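Local coordinates for outer membrane protein YopM (Yersinia pestis, PDB 1G9U) that probably acts as a secreted effector that alters host cell physiology to favour bacterial survival, and assembles as a tetrameric hollow cylinder of leucine-rich repeats, at residues A98-L103 and V118-L123; T198-D203 and L215-I220; Q277-L282 and E294-L299; N323-K328 and R341-F346. All coordinates share one frame; numbering follows the deposited sequence.

Contact 1: A98-L103 and V118-L123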
loop_
_atom_site.group_PDB
_atom_site.type_symbol
_atom_site.label_atom_id
_atom_site.label_comp_id
_atom_site.label_asym_id
_atom_site.label_seq_id
_atom_site.Cartn_x
_atom_site.Cartn_y
_atom_site.Cartn_z
ATOM N N ALA A 98 -11.003 -24.133 24.842
ATOM C CA ALA A 98 -11.545 -24.783 23.650
ATOM C C ALA A 98 -11.786 -23.784 22.534
ATOM O O ALA A 98 -12.784 -23.736 21.796
ATOM C CB ALA A 98 -12.866 -25.499 23.986
ATOM N N SER A 99 -10.872 -22.840 22.338
ATOM C CA SER A 99 -11.173 -21.830 21.308
ATOM C C SER A 99 -10.695 -22.244 19.931
ATOM O O SER A 99 -9.835 -23.115 19.777
ATOM C CB SER A 99 -10.582 -20.490 21.736
ATOM O OG SER A 99 -9.271 -20.682 22.226
ATOM N N CYS A 100 -11.291 -21.613 18.911
ATOM C CA CYS A 100 -10.901 -22.008 17.560
ATOM C C CYS A 100 -11.317 -23.455 17.286
ATOM O O CYS A 100 -10.548 -24.347 16.964
ATOM C CB CYS A 100 -9.401 -21.886 17.308
ATOM S SG CYS A 100 -8.781 -20.210 17.571
ATOM N N ASN A 101 -12.614 -23.633 17.435
ATOM C CA ASN A 101 -13.278 -24.857 17.055
ATOM C C ASN A 101 -14.518 -24.438 16.273
ATOM O O ASN A 101 -14.551 -23.386 15.630
ATOM C CB ASN A 101 -13.618 -25.692 18.300
ATOM C CG ASN A 101 -12.364 -26.439 18.720
ATOM O OD1 ASN A 101 -11.847 -27.171 17.875
ATOM N ND2 ASN A 101 -11.906 -26.258 19.953
ATOM N N SER A 102 -15.570 -25.227 16.351
ATOM C CA SER A 102 -16.762 -24.921 15.595
ATOM C C SER A 102 -17.984 -25.159 16.448
ATOM O O SER A 102 -18.964 -25.705 15.945
ATOM C CB SER A 102 -16.852 -25.923 14.424
ATOM O OG SER A 102 -15.904 -25.557 13.431
ATOM N N LEU A 103 -17.862 -24.793 17.715
ATOM C CA LEU A 103 -18.993 -25.109 18.591
ATOM C C LEU A 103 -20.167 -24.191 18.398
ATOM O O LEU A 103 -20.120 -22.973 18.303
ATOM C CB LEU A 103 -18.473 -25.058 20.042
ATOM C CG LEU A 103 -17.164 -25.862 20.202
ATOM C CD1 LEU A 103 -16.397 -25.590 21.489
ATOM C CD2 LEU A 103 -17.486 -27.345 20.127
ATOM N N VAL A 118 -13.711 -19.842 25.117
ATOM C CA VAL A 118 -14.260 -20.495 23.935
ATOM C C VAL A 118 -14.379 -19.491 22.797
ATOM O O VAL A 118 -15.278 -19.478 21.955
ATOM C CB VAL A 118 -15.616 -21.169 24.257
ATOM C CG1 VAL A 118 -15.425 -22.389 25.144
ATOM C CG2 VAL A 118 -16.503 -20.161 24.948
ATOM N N ASP A 119 -13.425 -18.571 22.724
ATOM C CA ASP A 119 -13.473 -17.588 21.635
ATOM C C ASP A 119 -13.261 -18.339 20.332
ATOM O O ASP A 119 -12.744 -19.456 20.323
ATOM C CB ASP A 119 -12.399 -16.523 21.796
ATOM C CG ASP A 119 -11.072 -17.240 22.031
ATOM O OD1 ASP A 119 -11.005 -18.032 23.001
ATOM O OD2 ASP A 119 -10.098 -17.044 21.273
ATOM N N ASN A 120 -13.703 -17.701 19.257
ATOM C CA ASN A 120 -13.560 -18.262 17.924
ATOM C C ASN A 120 -14.314 -19.573 17.740
ATOM O O ASN A 120 -13.686 -20.581 17.392
ATOM C CB ASN A 120 -12.062 -18.475 17.639
ATOM C CG ASN A 120 -11.428 -17.116 17.315
ATOM O OD1 ASN A 120 -11.686 -16.618 16.210
ATOM N ND2 ASN A 120 -10.664 -16.553 18.257
ATOM N N ASN A 121 -15.615 -19.516 18.001
ATOM C CA ASN A 121 -16.492 -20.665 17.795
ATOM C C ASN A 121 -17.720 -20.146 17.063
ATOM O O ASN A 121 -17.741 -19.010 16.594
ATOM C CB ASN A 121 -16.801 -21.388 19.126
ATOM C CG ASN A 121 -15.668 -22.355 19.455
ATOM O OD1 ASN A 121 -15.470 -23.378 18.798
ATOM N ND2 ASN A 121 -14.802 -22.073 20.421
ATOM N N ASN A 122 -18.784 -20.913 16.992
ATOM C CA ASN A 122 -20.028 -20.447 16.402
ATOM C C ASN A 122 -21.176 -20.407 17.393
ATOM O O ASN A 122 -22.340 -20.630 17.093
ATOM C CB ASN A 122 -20.330 -21.351 15.207
ATOM C CG ASN A 122 -19.178 -21.271 14.213
ATOM O OD1 ASN A 122 -18.934 -22.256 13.529
ATOM N ND2 ASN A 122 -18.492 -20.144 14.167
ATOM N N LEU A 123 -20.858 -20.082 18.642
ATOM C CA LEU A 123 -21.931 -20.097 19.618
ATOM C C LEU A 123 -22.950 -19.029 19.298
ATOM O O LEU A 123 -22.472 -17.926 19.008
ATOM C CB LEU A 123 -21.278 -19.839 20.990
ATOM C CG LEU A 123 -20.295 -20.937 21.404
ATOM C CD1 LEU A 123 -19.615 -20.577 22.707
ATOM C CD2 LEU A 123 -21.018 -22.270 21.482
#
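The carboxamide of N121 stands between the two loops and works through its edges. At one edge ND2 gives a proton to A98 O (3.0 Å), which lies 10° out of the amide plane. The same ND2 bonds V118 O at 3.1 Å, almost in the amide plane but well above the plane of that carbonyl. At the other edge OD1 is directed at L103 N, although its position is doubtful because it sits too close to N101. L103 runs alongside, its CG 3.9 Å from N121 CG. Chi1 of -83° sets the amide beside N121's own backbone N, from where it reaches back into the turn. The N120 amide is held from within its own segment, as ND2 meets D119 OD2 on the anti side and out of the carboxylate plane, and C100 SG packs on N120 CB at 3.7 Å.

Two backbone bonds join the loops as well: N101 N to N120 O (3.2 Å) and N122 N to L103 O (2.8 Å). Apolar contacts accompany them, A98 CB with V118 CG1 and L103 CB with L123 CD2 (4.0 Å). This is an asparagine ladder of a leucine-rich repeat solenoid. The loops follow strands 95-97 and 115-117. N101 reaches back to L83 and L78 of the preceding turn, N141 serves V118 and L123 from the following one, and N122 OD1 bonds N358 of a second subunit.

Contact 2: T198-D203 and L215-I220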
loop_
_atom_site.group_PDB
_atom_site.type_symbol
_atom_site.label_atom_id
_atom_site.label_comp_id
_atom_site.label_asym_id
_atom_site.label_seq_id
_atom_site.Cartn_x
_atom_site.Cartn_y
_atom_site.Cartn_z
ATOM N N THR A 198 -12.041 -1.060 35.828
ATOM C CA THR A 198 -10.762 -0.534 35.405
ATOM C C THR A 198 -10.578 -0.183 33.931
ATOM O O THR A 198 -9.842 0.761 33.589
ATOM C CB THR A 198 -9.746 -1.656 35.798
ATOM O OG1 THR A 198 -9.425 -1.355 37.169
ATOM C CG2 THR A 198 -8.464 -1.611 35.022
ATOM N N ALA A 199 -11.229 -0.954 33.073
ATOM C CA ALA A 199 -11.198 -0.827 31.626
ATOM C C ALA A 199 -12.427 -1.471 30.960
ATOM O O ALA A 199 -12.805 -2.589 31.344
ATOM C CB ALA A 199 -9.942 -1.468 31.037
ATOM N N ILE A 200 -12.913 -0.709 30.009
ATOM C CA ILE A 200 -13.974 -0.869 29.057
ATOM C C ILE A 200 -13.524 -0.633 27.605
ATOM O O ILE A 200 -13.052 0.474 27.373
ATOM C CB ILE A 200 -15.120 0.181 29.124
ATOM C CG1 ILE A 200 -15.163 0.925 30.437
ATOM C CG2 ILE A 200 -16.469 -0.418 28.777
ATOM C CD1 ILE A 200 -16.528 0.977 31.068
ATOM N N TYR A 201 -13.783 -1.563 26.732
ATOM C CA TYR A 201 -13.714 -1.513 25.291
ATOM C C TYR A 201 -15.179 -1.719 24.863
ATOM O O TYR A 201 -15.732 -2.766 25.186
ATOM C CB TYR A 201 -12.856 -2.580 24.607
ATOM C CG TYR A 201 -11.444 -2.512 25.148
ATOM C CD1 TYR A 201 -11.156 -2.963 26.419
ATOM C CD2 TYR A 201 -10.420 -1.961 24.403
ATOM C CE1 TYR A 201 -9.856 -2.872 26.882
ATOM C CE2 TYR A 201 -9.126 -1.865 24.874
ATOM C CZ TYR A 201 -8.837 -2.332 26.136
ATOM O OH TYR A 201 -7.559 -2.255 26.650
ATOM N N ALA A 202 -15.676 -0.678 24.237
ATOM C CA ALA A 202 -17.017 -0.572 23.696
ATOM C C ALA A 202 -16.883 0.104 22.333
ATOM O O ALA A 202 -17.781 0.667 21.716
ATOM C CB ALA A 202 -17.940 0.143 24.673
ATOM N N ASP A 203 -15.673 0.020 21.767
ATOM C CA ASP A 203 -15.497 0.653 20.460
ATOM C C ASP A 203 -16.234 -0.109 19.367
ATOM O O ASP A 203 -16.593 -1.279 19.529
ATOM C CB ASP A 203 -14.006 0.709 20.119
ATOM C CG ASP A 203 -13.491 -0.731 20.123
ATOM O OD1 ASP A 203 -13.429 -1.378 21.186
ATOM O OD2 ASP A 203 -13.193 -1.261 19.034
ATOM N N LEU A 215 -15.572 5.799 39.339
ATOM C CA LEU A 215 -14.375 6.442 39.839
ATOM C C LEU A 215 -13.132 5.594 39.663
ATOM O O LEU A 215 -12.026 6.124 39.600
ATOM C CB LEU A 215 -14.557 6.793 41.311
ATOM C CG LEU A 215 -15.706 7.718 41.711
ATOM C CD1 LEU A 215 -15.702 7.919 43.232
ATOM C CD2 LEU A 215 -15.711 9.072 40.999
ATOM N N SER A 216 -13.262 4.267 39.624
ATOM C CA SER A 216 -12.074 3.431 39.536
ATOM C C SER A 216 -11.620 3.286 38.095
ATOM O O SER A 216 -10.608 2.645 37.888
ATOM C CB SER A 216 -12.374 1.959 39.933
ATOM O OG SER A 216 -13.553 1.605 39.186
ATOM N N LEU A 217 -12.431 3.726 37.142
ATOM C CA LEU A 217 -12.060 3.425 35.766
ATOM C C LEU A 217 -10.697 3.993 35.397
ATOM O O LEU A 217 -10.475 5.160 35.717
ATOM C CB LEU A 217 -13.062 4.034 34.793
ATOM C CG LEU A 217 -12.852 3.493 33.378
ATOM C CD1 LEU A 217 -13.253 2.018 33.369
ATOM C CD2 LEU A 217 -13.622 4.366 32.407
ATOM N N GLU A 218 -9.869 3.158 34.777
ATOM C CA GLU A 218 -8.550 3.587 34.321
ATOM C C GLU A 218 -8.503 3.859 32.823
ATOM O O GLU A 218 -7.776 4.702 32.292
ATOM C CB GLU A 218 -7.444 2.574 34.648
ATOM C CG GLU A 218 -7.027 2.667 36.104
ATOM C CD GLU A 218 -6.051 1.596 36.561
ATOM O OE1 GLU A 218 -5.329 1.014 35.725
ATOM O OE2 GLU A 218 -5.988 1.367 37.793
ATOM N N SER A 219 -9.287 3.098 32.062
ATOM C CA SER A 219 -9.173 3.356 30.635
ATOM C C SER A 219 -10.528 3.140 30.001
ATOM O O SER A 219 -11.222 2.243 30.466
ATOM C CB SER A 219 -8.155 2.379 30.014
ATOM O OG SER A 219 -8.913 1.325 29.429
ATOM N N ILE A 220 -10.832 3.944 29.001
ATOM C CA ILE A 220 -12.034 3.726 28.199
ATOM C C ILE A 220 -11.630 3.869 26.721
ATOM O O ILE A 220 -11.014 4.867 26.331
ATOM C CB ILE A 220 -13.215 4.616 28.562
ATOM C CG1 ILE A 220 -14.434 4.267 27.687
ATOM C CG2 ILE A 220 -13.001 6.121 28.529
ATOM C CD1 ILE A 220 -15.644 5.047 28.128
HETATM O O HOH W 1 -8.853 1.167 39.294
HETATM O O HOH W 2 -6.097 0.078 27.873
#
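T198 O is gripped by two consecutive backbone amides at the start of the next strand, and this is where the contact is tightest. S219 N reaches it at 2.8 Å, tilted 20° from the carbonyl plane, while E218 N comes in at 2.7 Å from above that plane. Beside this fork L217 turns CD1 onto the backbone, 3.5 Å from T198 C. Its chi1 of -168° places CG beside the carbonyl carbon and sends the branch towards the first strand. The same methyl meets I200 CG1 at 3.7 Å, the two side chains crossing at about a right angle, and I220 CG1 packs more distantly on I200. Beyond the fork the pairing relaxes: I200 N makes a weak bond to S219 O, accompanied by a CA-H...O contact from A199 CA to the same oxygen.

The other face, carrying A199 CB and S219 OG 3.4 Å apart, leads to a looser side where water replaces direct contact. One water gives protons to S216 O (2.7 Å) and E218 OE2, and accepts weakly from T198 OG1; T198 CG2 and E218 OE1 lie alongside at 4.1 Å. A second water sits 3.0 Å from Y201 OH and touches S219 OG only weakly. The Y201 ring meets F177 of the preceding strand.

Short parallel strands 199-201 and 219-221, with I200 and I220 turned to one side and A199 and S219 to the other, form successive rungs of a leucine-rich repeat solenoid.

Contact 3: Q277-L282 and E294-L299. With ACT (acetate ion), chain H.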
loop_
_atom_site.group_PDB
_atom_site.type_symbol
_atom_site.label_atom_id
_atom_site.label_comp_id
_atom_site.label_asym_id
_atom_site.label_seq_id
_atom_site.Cartn_x
_atom_site.Cartn_y
_atom_site.Cartn_z
ATOM N N GLN A 277 -1.077 18.173 32.681
ATOM C CA GLN A 277 0.379 18.071 32.512
ATOM C C GLN A 277 0.862 16.645 32.459
ATOM O O GLN A 277 2.035 16.382 32.137
ATOM C CB GLN A 277 0.935 18.839 33.705
ATOM C CG GLN A 277 1.761 20.019 33.201
ATOM C CD GLN A 277 1.143 21.342 33.568
ATOM O OE1 GLN A 277 0.984 22.206 32.704
ATOM N NE2 GLN A 277 0.825 21.430 34.853
ATOM N N SER A 278 0.033 15.654 32.777
ATOM C CA SER A 278 0.454 14.257 32.730
ATOM C C SER A 278 0.323 13.642 31.333
ATOM O O SER A 278 0.608 12.447 31.151
ATOM C CB SER A 278 -0.466 13.378 33.621
ATOM O OG SER A 278 -1.794 13.710 33.234
ATOM N N LEU A 279 -0.202 14.445 30.401
ATOM C CA LEU A 279 -0.515 13.858 29.102
ATOM C C LEU A 279 0.767 13.505 28.366
ATOM O O LEU A 279 1.703 14.304 28.336
ATOM C CB LEU A 279 -1.341 14.794 28.255
ATOM C CG LEU A 279 -2.155 14.110 27.150
ATOM C CD1 LEU A 279 -3.319 13.293 27.674
ATOM C CD2 LEU A 279 -2.656 15.230 26.239
ATOM N N THR A 280 0.780 12.311 27.767
ATOM C CA THR A 280 2.075 11.926 27.156
ATOM C C THR A 280 1.915 11.392 25.747
ATOM O O THR A 280 2.864 11.296 24.948
ATOM C CB THR A 280 2.651 11.021 28.272
ATOM O OG1 THR A 280 4.061 11.040 28.291
ATOM C CG2 THR A 280 2.224 9.594 28.054
ATOM N N PHE A 281 0.693 11.051 25.348
ATOM C CA PHE A 281 0.198 10.564 24.086
ATOM C C PHE A 281 -1.100 11.281 23.688
ATOM O O PHE A 281 -2.124 11.193 24.369
ATOM C CB PHE A 281 -0.122 9.059 24.032
ATOM C CG PHE A 281 1.170 8.285 24.277
ATOM C CD1 PHE A 281 2.116 8.109 23.286
ATOM C CD2 PHE A 281 1.390 7.719 25.524
ATOM C CE1 PHE A 281 3.321 7.472 23.555
ATOM C CE2 PHE A 281 2.604 7.154 25.849
ATOM C CZ PHE A 281 3.542 7.003 24.843
ATOM N N LEU A 282 -0.996 11.981 22.555
ATOM C CA LEU A 282 -2.162 12.740 22.093
ATOM C C LEU A 282 -2.386 12.492 20.599
ATOM O O LEU A 282 -1.461 12.717 19.833
ATOM C CB LEU A 282 -1.970 14.229 22.289
ATOM C CG LEU A 282 -3.094 15.110 21.775
ATOM C CD1 LEU A 282 -4.441 14.864 22.442
ATOM C CD2 LEU A 282 -2.657 16.561 22.011
ATOM N N GLU A 294 0.378 25.755 22.957
ATOM C CA GLU A 294 1.278 24.960 23.781
ATOM C C GLU A 294 0.628 23.700 24.357
ATOM O O GLU A 294 -0.429 23.661 24.963
ATOM C CB GLU A 294 1.913 25.862 24.836
ATOM C CG GLU A 294 3.178 25.355 25.506
ATOM C CD GLU A 294 3.171 25.602 27.012
ATOM O OE1 GLU A 294 3.181 26.780 27.433
ATOM O OE2 GLU A 294 3.149 24.599 27.771
ATOM N N LEU A 295 1.294 22.596 24.109
ATOM C CA LEU A 295 1.110 21.218 24.487
ATOM C C LEU A 295 1.690 21.063 25.881
ATOM O O LEU A 295 2.524 21.915 26.236
ATOM C CB LEU A 295 1.846 20.440 23.378
ATOM C CG LEU A 295 1.207 20.810 22.013
ATOM C CD1 LEU A 295 1.758 20.024 20.847
ATOM C CD2 LEU A 295 -0.287 20.506 22.084
ATOM N N PRO A 296 1.300 20.093 26.675
ATOM C CA PRO A 296 1.862 19.911 28.036
ATOM C C PRO A 296 3.327 19.500 27.949
ATOM O O PRO A 296 3.714 18.933 26.911
ATOM C CB PRO A 296 0.936 18.845 28.624
ATOM C CG PRO A 296 0.549 18.041 27.420
ATOM C CD PRO A 296 0.304 19.058 26.339
ATOM N N PRO A 297 4.219 19.749 28.911
ATOM C CA PRO A 297 5.666 19.604 28.697
ATOM C C PRO A 297 6.279 18.216 28.740
ATOM O O PRO A 297 7.481 18.159 28.446
ATOM C CB PRO A 297 6.278 20.448 29.833
ATOM C CG PRO A 297 5.269 20.401 30.918
ATOM C CD PRO A 297 3.916 20.145 30.300
ATOM N N ASN A 298 5.554 17.157 29.039
ATOM C CA ASN A 298 5.922 15.753 29.048
ATOM C C ASN A 298 5.356 14.955 27.881
ATOM O O ASN A 298 5.428 13.728 27.832
ATOM C CB ASN A 298 5.358 15.041 30.298
ATOM C CG ASN A 298 5.802 15.756 31.565
ATOM O OD1 ASN A 298 6.977 16.120 31.620
ATOM N ND2 ASN A 298 4.861 15.934 32.483
ATOM N N LEU A 299 4.692 15.648 26.957
ATOM C CA LEU A 299 4.137 14.899 25.828
ATOM C C LEU A 299 5.246 14.168 25.080
ATOM O O LEU A 299 6.311 14.707 24.737
ATOM C CB LEU A 299 3.447 15.923 24.938
ATOM C CG LEU A 299 2.585 15.330 23.826
ATOM C CD1 LEU A 299 1.476 14.520 24.502
ATOM C CD2 LEU A 299 2.098 16.422 22.887
HETATM C C ACT H . -1.251 17.105 36.137
HETATM O O ACT H . -0.987 18.315 36.567
HETATM O OXT ACT H . -1.660 16.833 34.951
HETATM C CH3 ACT H . -1.090 15.880 36.961
#
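The type I turn from P296 to L299 lies against the chain leading into strand 281-283, bringing CA of L299 within 3.9 Å of CA of T280. N298 carries the polar part. Chi1 of -55° holds its CG beside its own backbone N, and ND2 donates to Q277 O at 2.9 Å, meeting the carbonyl fairly end-on (C=O...N angle 158°) but with its amide plane tilted by 25°. In the other direction T280 OG1 gives its proton to N298 O (3.1 Å), so N298 bonds both ends of the span from 277 to 280. Apolar contacts flank these bonds: P296 CG against L279 CB at 3.8 Å and P297 CD against Q277 CG at 3.6 Å. L299 turns CD1 onto the backbone, 3.4 Å from T280 C and 4.1 Å from L282 CB. An acetate, probably from the crystallisation liquor, takes a weak bond from S278 N.

The contact joins consecutive turns of the solenoid by packing and two hydrogen bonds. L282 continues onto L262 and L302 in strands 261-263 and 301-303, L299 also touches P316, and N298 packs on Q57 of a second subunit.

Contact 4: N323-K328 and R341-F346. With CA (calcium ion), chain K.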
loop_
_atom_site.group_PDB
_atom_site.type_symbol
_atom_site.label_atom_id
_atom_site.label_comp_id
_atom_site.label_asym_id
_atom_site.label_seq_id
_atom_site.Cartn_x
_atom_site.Cartn_y
_atom_site.Cartn_z
ATOM N N ASN A 323 4.023 13.583 14.482
ATOM C CA ASN A 323 3.386 13.372 13.190
ATOM C C ASN A 323 2.373 14.489 12.876
ATOM O O ASN A 323 1.294 14.659 13.440
ATOM C CB ASN A 323 2.739 12.000 13.072
ATOM C CG ASN A 323 2.266 11.717 11.647
ATOM O OD1 ASN A 323 2.099 12.596 10.792
ATOM N ND2 ASN A 323 2.012 10.439 11.389
ATOM N N VAL A 324 2.809 15.269 11.890
ATOM C CA VAL A 324 1.982 16.378 11.457
ATOM C C VAL A 324 1.812 16.248 9.949
ATOM O O VAL A 324 1.688 17.203 9.162
ATOM C CB VAL A 324 2.597 17.756 11.811
ATOM C CG1 VAL A 324 2.767 17.998 13.305
ATOM C CG2 VAL A 324 3.958 17.924 11.141
ATOM N N SER A 325 1.841 15.010 9.479
ATOM C CA SER A 325 1.711 14.787 8.021
ATOM C C SER A 325 0.446 15.409 7.447
ATOM O O SER A 325 -0.588 15.466 8.115
ATOM C CB SER A 325 1.631 13.254 7.794
ATOM O OG SER A 325 1.869 12.869 6.464
ATOM N N ASN A 326 0.484 15.850 6.203
ATOM C CA ASN A 326 -0.749 16.256 5.569
ATOM C C ASN A 326 -1.447 17.395 6.301
ATOM O O ASN A 326 -2.630 17.233 6.622
ATOM C CB ASN A 326 -1.682 15.036 5.434
ATOM C CG ASN A 326 -2.844 15.427 4.504
ATOM O OD1 ASN A 326 -2.740 16.304 3.644
ATOM N ND2 ASN A 326 -4.024 14.843 4.645
ATOM N N ASN A 327 -0.707 18.487 6.513
ATOM C CA ASN A 327 -1.251 19.704 7.117
ATOM C C ASN A 327 -0.971 20.873 6.171
ATOM O O ASN A 327 -0.796 20.632 4.987
ATOM C CB ASN A 327 -0.703 20.015 8.518
ATOM C CG ASN A 327 -1.522 19.256 9.547
ATOM O OD1 ASN A 327 -2.631 19.726 9.840
ATOM N ND2 ASN A 327 -0.977 18.114 10.006
ATOM N N LYS A 328 -0.922 22.109 6.654
ATOM C CA LYS A 328 -0.697 23.192 5.711
ATOM C C LYS A 328 0.531 23.946 6.162
ATOM O O LYS A 328 0.530 25.178 6.117
ATOM C CB LYS A 328 -1.911 24.128 5.701
ATOM C CG LYS A 328 -3.155 23.385 5.194
ATOM C CD LYS A 328 -3.031 23.069 3.727
ATOM C CE LYS A 328 -4.017 22.127 3.093
ATOM N NZ LYS A 328 -5.471 22.484 3.044
ATOM N N ARG A 341 11.383 10.547 15.902
ATOM C CA ARG A 341 10.518 10.318 14.754
ATOM C C ARG A 341 9.866 11.601 14.253
ATOM O O ARG A 341 9.144 12.306 14.958
ATOM C CB ARG A 341 9.429 9.295 15.096
ATOM C CG ARG A 341 9.952 7.879 15.018
ATOM C CD ARG A 341 9.210 6.926 15.926
ATOM N NE ARG A 341 9.362 5.537 15.475
ATOM C CZ ARG A 341 8.428 4.915 14.744
ATOM N NH1 ARG A 341 7.297 5.532 14.385
ATOM N NH2 ARG A 341 8.618 3.652 14.362
ATOM N N LEU A 342 10.177 11.918 13.000
ATOM C CA LEU A 342 9.601 13.111 12.408
ATOM C C LEU A 342 8.929 12.744 11.078
ATOM O O LEU A 342 9.587 12.395 10.088
ATOM C CB LEU A 342 10.601 14.242 12.219
ATOM C CG LEU A 342 9.966 15.490 11.576
ATOM C CD1 LEU A 342 8.965 16.120 12.536
ATOM C CD2 LEU A 342 10.995 16.523 11.137
ATOM N N ILE A 343 7.591 12.806 11.180
ATOM C CA ILE A 343 6.711 12.521 10.034
ATOM C C ILE A 343 6.038 13.848 9.661
ATOM O O ILE A 343 5.177 14.360 10.391
ATOM C CB ILE A 343 5.710 11.394 10.280
ATOM C CG1 ILE A 343 6.222 10.118 10.981
ATOM C CG2 ILE A 343 4.991 10.976 8.993
ATOM C CD1 ILE A 343 7.535 9.603 10.487
ATOM N N ALA A 344 6.496 14.419 8.536
ATOM C CA ALA A 344 6.034 15.739 8.116
ATOM C C ALA A 344 5.792 15.811 6.607
ATOM O O ALA A 344 5.732 16.884 6.010
ATOM C CB ALA A 344 6.971 16.819 8.573
ATOM N N SER A 345 5.583 14.588 6.127
ATOM C CA SER A 345 5.148 14.336 4.774
ATOM C C SER A 345 3.916 15.161 4.406
ATOM O O SER A 345 3.044 15.474 5.231
ATOM C CB SER A 345 4.828 12.827 4.676
ATOM O OG SER A 345 6.002 12.172 4.236
ATOM N N PHE A 346 3.773 15.493 3.131
ATOM C CA PHE A 346 2.677 16.269 2.578
ATOM C C PHE A 346 2.407 17.595 3.264
ATOM O O PHE A 346 1.303 17.897 3.761
ATOM C CB PHE A 346 1.331 15.500 2.549
ATOM C CG PHE A 346 1.484 14.195 1.781
ATOM C CD1 PHE A 346 1.324 14.150 0.415
ATOM C CD2 PHE A 346 1.828 13.047 2.483
ATOM C CE1 PHE A 346 1.487 12.939 -0.266
ATOM C CE2 PHE A 346 1.999 11.867 1.807
ATOM C CZ PHE A 346 1.857 11.814 0.431
HETATM CA CA CA K . -3.100 17.554 1.602
HETATM O O HOH W 3 -1.532 19.194 2.681
HETATM O O HOH W 4 -4.671 15.805 0.809
HETATM O O HOH W 5 -1.423 16.699 0.546
#
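Chi1 of -171° in N323 puts CG beside the carbonyl carbon and lays its amide over I343, CG lying 3.7 Å from I343 CB. From there OD1 turns back to accept S325 N at 2.8 Å, nearly along the C=O axis, closing an Asx turn that fixes the amide's rotation. S325 has the same kind of torsion (chi1 -164°), which drops OG towards S345 O (3.1 Å), above the plane of that carbonyl. S325 OG also lies at the edge of the F346 ring, in its plane. S345 O receives N326 N as well, at 2.8 Å and slightly tilted from the carbonyl plane, so two donors hold it.

V324 N to I343 O (2.9 Å) begins this parallel pairing, and V324 CG2 touches A344 CB at 4.1 Å. Held in this turn, with its CB facing F346 CB, N326 sends OD1 to a calcium ion at 2.4 Å. Three waters also bind the metal, and one of them donates to N327 O at 2.8 Å. D266 and N246 of a third subunit complete the site, which thus bridges chains; N326 ND2 is taken by S306 OG and by E286 of that subunit.

The loop after strand 321-323 thereby lies against strand 341-343 and its outgoing turn. On one side N327 reaches back to A304 and I309, and on the other I343 touches strand 361-363 and F346 meets the Y366 ring.

How the contacts relate
From the N terminus the four contacts follow in series; none nests in or crosses another. Contact 1 closes 14 residues that include strand 115-117, bringing together the turns after strands 95-97 and 115-117. Contact 2 closes the 11 residues between its segments, within the connection from strand 199-201 to strand 219-221, contact 3 closes 11 residues after the entry to strand 281-283, and contact 4 closes 12 before strand 341-343. Each joins nearby turns of the solenoid. Contact 1 lies on the opposite side of the chain's centre from contacts 3 and 4, their centres 43 Å away. Contacts 3 and 4 come nearest, about 7 Å between closest atoms. Contacts 1, 3 and 4 also reach neighbouring subunits.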